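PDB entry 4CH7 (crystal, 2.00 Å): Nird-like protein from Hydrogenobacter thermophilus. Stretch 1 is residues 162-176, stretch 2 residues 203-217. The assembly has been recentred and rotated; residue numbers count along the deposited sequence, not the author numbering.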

# COMPACT_ATOMS: atom_id res chain seq x y z
N VAL A 162 -12.06 -6.98 16.82
CA VAL A 162 -10.69 -6.50 16.98
C VAL A 162 -9.68 -7.52 16.46
O VAL A 162 -9.84 -8.73 16.66
N TYR A 163 -8.63 -7.03 15.81
CA TYR A 163 -7.66 -7.90 15.17
C TYR A 163 -6.34 -8.00 15.94
O TYR A 163 -5.75 -6.99 16.31
N THR A 164 -5.89 -9.23 16.16
CA THR A 164 -4.66 -9.47 16.90
C THR A 164 -3.64 -10.19 16.02
O THR A 164 -3.97 -11.17 15.36
N TYR A 165 -2.40 -9.70 16.01
CA TYR A 165 -1.36 -10.31 15.19
C TYR A 165 -0.90 -11.66 15.72
O TYR A 165 -0.31 -11.74 16.80
N THR A 166 -1.17 -12.71 14.96
CA THR A 166 -0.59 -14.02 15.21
C THR A 166 0.38 -14.31 14.09
O THR A 166 0.02 -14.23 12.92
N PRO A 167 1.64 -14.62 14.44
CA PRO A 167 2.67 -14.96 13.46
C PRO A 167 2.20 -16.04 12.49
O PRO A 167 1.68 -17.07 12.92
N LEU A 168 2.36 -15.79 11.20
CA LEU A 168 1.90 -16.74 10.19
C LEU A 168 2.81 -17.96 10.13
O LEU A 168 4.03 -17.85 10.22
N THR A 169 2.19 -19.13 10.01
CA THR A 169 2.94 -20.36 9.80
C THR A 169 3.55 -20.33 8.40
O THR A 169 3.17 -19.51 7.58
N GLU A 170 4.50 -21.22 8.14
CA GLU A 170 5.14 -21.28 6.84
C GLU A 170 4.16 -21.72 5.75
O GLU A 170 4.36 -21.43 4.57
N GLU A 171 3.09 -22.41 6.16
CA GLU A 171 2.04 -22.80 5.22
C GLU A 171 1.22 -21.59 4.80
O GLU A 171 0.94 -21.39 3.62
N GLU A 172 0.85 -20.77 5.78
CA GLU A 172 0.10 -19.54 5.52
C GLU A 172 0.94 -18.57 4.68
O GLU A 172 0.40 -17.82 3.86
N LYS A 173 2.25 -18.59 4.89
CA LYS A 173 3.17 -17.78 4.09
C LYS A 173 3.14 -18.22 2.63
O LYS A 173 3.07 -17.38 1.73
N ARG A 174 3.19 -19.53 2.41
CA ARG A 174 3.11 -20.09 1.06
C ARG A 174 1.76 -19.76 0.42
O ARG A 174 1.69 -19.42 -0.76
N ILE A 175 0.69 -19.88 1.21
CA ILE A 175 -0.65 -19.53 0.76
C ILE A 175 -0.71 -18.09 0.27
O ILE A 175 -1.12 -17.83 -0.86
N VAL A 176 -0.28 -17.16 1.12
CA VAL A 176 -0.19 -15.75 0.74
C VAL A 176 0.72 -15.56 -0.47
O VAL A 176 0.39 -14.82 -1.39
N GLU A 203 -9.88 -27.38 1.68
CA GLU A 203 -8.87 -27.09 2.70
C GLU A 203 -8.26 -25.70 2.52
O GLU A 203 -8.00 -25.01 3.50
N LEU A 204 -8.05 -25.30 1.27
CA LEU A 204 -7.53 -23.96 0.97
C LEU A 204 -8.52 -22.87 1.37
O LEU A 204 -8.16 -21.92 2.06
N LEU A 205 -9.77 -23.03 0.94
CA LEU A 205 -10.83 -22.07 1.25
C LEU A 205 -11.05 -21.97 2.76
O LEU A 205 -11.35 -20.89 3.29
N GLU A 206 -10.90 -23.10 3.44
CA GLU A 206 -10.99 -23.17 4.89
C GLU A 206 -9.96 -22.25 5.53
O GLU A 206 -10.26 -21.49 6.46
N LYS A 207 -8.73 -22.30 5.02
CA LYS A 207 -7.63 -21.50 5.53
C LYS A 207 -7.77 -20.03 5.14
O LYS A 207 -7.44 -19.14 5.92
N LEU A 208 -8.26 -19.78 3.92
CA LEU A 208 -8.48 -18.42 3.45
C LEU A 208 -9.58 -17.74 4.27
O LEU A 208 -9.47 -16.56 4.60
N SER A 209 -10.62 -18.50 4.60
CA SER A 209 -11.70 -18.00 5.43
C SER A 209 -11.18 -17.59 6.81
O SER A 209 -11.52 -16.52 7.30
N ALA A 210 -10.36 -18.44 7.41
CA ALA A 210 -9.79 -18.17 8.73
C ALA A 210 -8.92 -16.92 8.72
O ALA A 210 -8.95 -16.13 9.67
N LEU A 211 -8.13 -16.75 7.67
CA LEU A 211 -7.32 -15.55 7.50
C LEU A 211 -8.20 -14.31 7.36
O LEU A 211 -7.84 -13.23 7.83
N LYS A 212 -9.35 -14.48 6.72
CA LYS A 212 -10.30 -13.38 6.57
C LYS A 212 -10.96 -13.05 7.90
O LYS A 212 -11.17 -11.89 8.23
N GLU A 213 -11.29 -14.09 8.67
CA GLU A 213 -11.84 -13.92 10.01
C GLU A 213 -10.86 -13.16 10.89
O GLU A 213 -11.25 -12.37 11.75
N ARG A 214 -9.57 -13.42 10.68
CA ARG A 214 -8.51 -12.80 11.46
C ARG A 214 -8.12 -11.44 10.90
O ARG A 214 -7.34 -10.71 11.51
N GLY A 215 -8.66 -11.09 9.73
CA GLY A 215 -8.36 -9.81 9.12
C GLY A 215 -7.08 -9.80 8.32
O GLY A 215 -6.73 -8.79 7.70
N VAL A 216 -6.36 -10.92 8.34
CA VAL A 216 -5.14 -11.08 7.56
C VAL A 216 -5.48 -10.94 6.08
O VAL A 216 -4.76 -10.29 5.32
N LEU A 217 -6.59 -11.56 5.69
CA LEU A 217 -7.15 -11.37 4.36
C LEU A 217 -8.29 -10.37 4.45
O LEU A 217 -9.31 -10.64 5.08

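Side-chain packing between residues 162-176 and 203-217 of the Nird-like protein. Helix 170-176 crosses helix 203-213 at nearly a right angle (96°, axes 11.3 Å apart at closest approach), so the contact is a compact patch, extended by the loop that precedes the first helix. Ile175 is the apolar centre. Its CA-to-CB bond points toward the second helix, and chi1 m, chi2 t extends CD1 to 3.7 Å from Lys207 CD, while Ile175 CG2 sits 3.8 Å from Leu208 CD2, 4.2 Å from Leu204 CD1 and 4.4 Å from Leu211 CD1. Leu208 and Leu211 share the m,t rotamer; Leu204 is t,p, and although its CA-to-CB bond lies sideways, its end reaches the isoleucine.

Two salt bridges accompany this cluster. Glu171 points toward the second helix with chi1 and chi2 both t, a stretched conformation that brings its carboxylate to Lys207, whose NZ donates to Glu171 OE1 at 2.6 Å. Lys207 is m,t,t,m: its chain runs extended past Ile175 and bends only at chi4 to present the ammonium. Glu172 (m,t) divides its carboxylate between two tasks. OE2 accepts from Arg214 NH1 (2.8 Å, 149°) near the plane of the guanidinium and lies 3.9 Å from Leu211 CD2; OE1 turns back to the start of its own helix, accepting from Thr169 N at 2.9 Å. Thr169, chi1 p, returns the bond as N-cap: its OG1 accepts from Glu172 N at 3.2 Å. The reciprocal pair ties Glu172 to the helix start while it reaches across.

Arg214 loses the most surface to the other stretch. Its CA-to-CB bond points away, but m,t,p brings the guanidinium back, with NH2 3.5 Å from Thr166 O and 4.0 Å from Leu168 CD1. A single water knits this corner together, donating to Pro167 O and to Glu172 OE1 (water O to each, 2.6 Å) and accepting a weak bond from Arg214 NH2 at 3.1 Å. Leu168 (m,p) starts sideways, yet its CD2 comes within 4.4 Å of Val216 CG1; Val216 is t.

Farther along, Tyr163 (chi1 m, chi2 -45°) lays one ring face over Gly215, whose CA is 3.9 Å from the ring centroid in a CH-pi contact. Glu213 O approaches the ring edge, 3.6 Å from Tyr163 CE1. Gly215, in a Schellman motif with positive phi, has no side chain to obstruct the ring: an ideal CB would lie 2.9 Å from Tyr163 CD1 and also jam against the preceding carbonyl.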

# COMPACT_ATOMS: atom_id res chain seq x y z
CB VAL A 162 -10.39 -6.16 18.46
CG1 VAL A 162 -11.08 -4.87 18.85
CG2 VAL A 162 -10.81 -7.30 19.37
CB TYR A 163 -7.41 -7.45 13.73
CG TYR A 163 -8.64 -7.57 12.86
CD1 TYR A 163 -9.43 -8.72 12.89
CD2 TYR A 163 -9.03 -6.54 12.02
CE1 TYR A 163 -10.55 -8.84 12.11
CE2 TYR A 163 -10.16 -6.65 11.23
CZ TYR A 163 -10.92 -7.80 11.28
OH TYR A 163 -12.05 -7.92 10.50
CB THR A 164 -4.93 -10.32 18.16
OG1 THR A 164 -5.94 -9.69 18.95
CG2 THR A 164 -3.66 -10.47 18.99
CB TYR A 165 -0.16 -9.38 15.02
CG TYR A 165 1.03 -10.07 14.40
CD1 TYR A 165 0.92 -10.71 13.17
CD2 TYR A 165 2.27 -10.09 15.03
CE1 TYR A 165 1.99 -11.35 12.60
CE2 TYR A 165 3.35 -10.73 14.46
CZ TYR A 165 3.21 -11.36 13.24
OH TYR A 165 4.28 -12.00 12.66
CB THR A 166 -1.66 -15.13 15.26
OG1 THR A 166 -2.59 -14.85 16.31
CG2 THR A 166 -1.00 -16.48 15.52
CB PRO A 167 3.81 -15.50 14.32
CG PRO A 167 3.67 -14.77 15.62
CD PRO A 167 2.18 -14.61 15.82
CB LEU A 168 1.83 -16.07 8.81
CG LEU A 168 0.52 -15.39 8.41
CD1 LEU A 168 0.14 -14.30 9.40
CD2 LEU A 168 0.59 -14.83 7.00
CB THR A 169 2.04 -21.61 9.93
OG1 THR A 169 1.12 -21.66 8.84
CG2 THR A 169 1.28 -21.58 11.24
CB GLU A 170 6.36 -22.20 6.87
CG GLU A 170 7.41 -21.79 7.89
CD GLU A 170 8.07 -20.47 7.55
OE1 GLU A 170 8.32 -20.21 6.36
OE2 GLU A 170 8.34 -19.68 8.48
CB GLU A 171 1.12 -23.86 5.83
CG GLU A 171 0.03 -24.33 4.88
CD GLU A 171 -0.87 -25.38 5.49
OE1 GLU A 171 -1.78 -25.01 6.27
OE2 GLU A 171 -0.68 -26.57 5.19
CB GLU A 172 -0.34 -18.89 6.83
CG GLU A 172 -1.38 -19.70 7.61
CD GLU A 172 -1.59 -19.18 9.03
OE1 GLU A 172 -0.61 -18.73 9.65
OE2 GLU A 172 -2.74 -19.22 9.51
CB LYS A 173 4.59 -17.88 4.63
CG LYS A 173 4.84 -17.12 5.93
CD LYS A 173 6.32 -17.10 6.26
CE LYS A 173 6.59 -16.40 7.59
NZ LYS A 173 8.05 -16.35 7.91
CB ARG A 174 3.30 -21.61 1.09
CG ARG A 174 4.69 -22.07 1.49
CD ARG A 174 4.88 -23.55 1.19
NE ARG A 174 3.84 -24.38 1.80
CZ ARG A 174 3.94 -24.94 3.00
NH1 ARG A 174 5.03 -24.77 3.73
NH2 ARG A 174 2.95 -25.68 3.48
CB ILE A 175 -1.69 -19.73 1.89
CG1 ILE A 175 -1.94 -21.22 2.14
CG2 ILE A 175 -3.00 -19.05 1.54
CD1 ILE A 175 -2.93 -21.50 3.26
CB VAL A 176 0.33 -14.89 1.92
CG1 VAL A 176 0.61 -13.47 1.46
CG2 VAL A 176 -0.68 -14.88 3.05
CB GLU A 203 -7.79 -28.18 2.70
CG GLU A 203 -8.27 -29.52 3.26
CD GLU A 203 -7.32 -30.66 2.96
OE1 GLU A 203 -6.53 -30.55 1.99
OE2 GLU A 203 -7.36 -31.68 3.69
CB LEU A 204 -7.18 -23.83 -0.51
CG LEU A 204 -6.72 -22.43 -0.96
CD1 LEU A 204 -5.54 -21.97 -0.13
CD2 LEU A 204 -6.37 -22.41 -2.44
CB LEU A 205 -12.13 -22.46 0.55
CG LEU A 205 -12.10 -22.33 -0.98
CD1 LEU A 205 -13.35 -22.92 -1.60
CD2 LEU A 205 -11.95 -20.87 -1.36
CB GLU A 206 -10.76 -24.61 5.34
CG GLU A 206 -11.00 -24.88 6.81
CD GLU A 206 -10.82 -26.35 7.15
OE1 GLU A 206 -11.73 -27.14 6.85
OE2 GLU A 206 -9.76 -26.70 7.72
CB LYS A 207 -6.30 -22.06 5.04
CG LYS A 207 -6.01 -23.44 5.58
CD LYS A 207 -4.95 -24.15 4.76
CE LYS A 207 -4.80 -25.58 5.23
NZ LYS A 207 -4.28 -25.68 6.62
CB LEU A 208 -8.83 -18.42 1.97
CG LEU A 208 -7.67 -18.76 1.04
CD1 LEU A 208 -8.10 -18.75 -0.41
CD2 LEU A 208 -6.53 -17.79 1.25
CB SER A 209 -12.80 -19.05 5.57
OG SER A 209 -13.29 -19.44 4.30
CB ALA A 210 -9.00 -19.37 9.21
CB LEU A 211 -6.40 -15.69 6.28
CG LEU A 211 -5.26 -16.70 6.40
CD1 LEU A 211 -4.51 -16.84 5.09
CD2 LEU A 211 -4.32 -16.29 7.51
CB LYS A 212 -11.36 -13.71 5.51
CG LYS A 212 -12.34 -12.58 5.27
CD LYS A 212 -12.49 -12.27 3.79
CE LYS A 212 -13.62 -13.06 3.16
NZ LYS A 212 -13.90 -12.63 1.76
CB GLU A 213 -12.16 -15.28 10.63
CG GLU A 213 -13.19 -16.10 9.88
CD GLU A 213 -13.05 -17.59 10.16
OE1 GLU A 213 -12.49 -17.95 11.22
OE2 GLU A 213 -13.48 -18.40 9.31
CB ARG A 214 -7.29 -13.72 11.53
CG ARG A 214 -7.50 -14.98 12.36
CD ARG A 214 -6.50 -16.06 11.98
NE ARG A 214 -5.13 -15.57 11.96
CZ ARG A 214 -4.09 -16.27 11.52
NH1 ARG A 214 -4.26 -17.50 11.06
NH2 ARG A 214 -2.87 -15.74 11.53
CB VAL A 216 -4.49 -12.45 7.80
CG1 VAL A 216 -3.15 -12.54 7.08
CG2 VAL A 216 -4.31 -12.70 9.29
CB LEU A 217 -7.66 -12.70 3.79
CG LEU A 217 -8.27 -12.65 2.39
CD1 LEU A 217 -7.26 -12.11 1.40
CD2 LEU A 217 -8.77 -14.02 1.95
O HOH W 1 -0.69 -17.88 12.11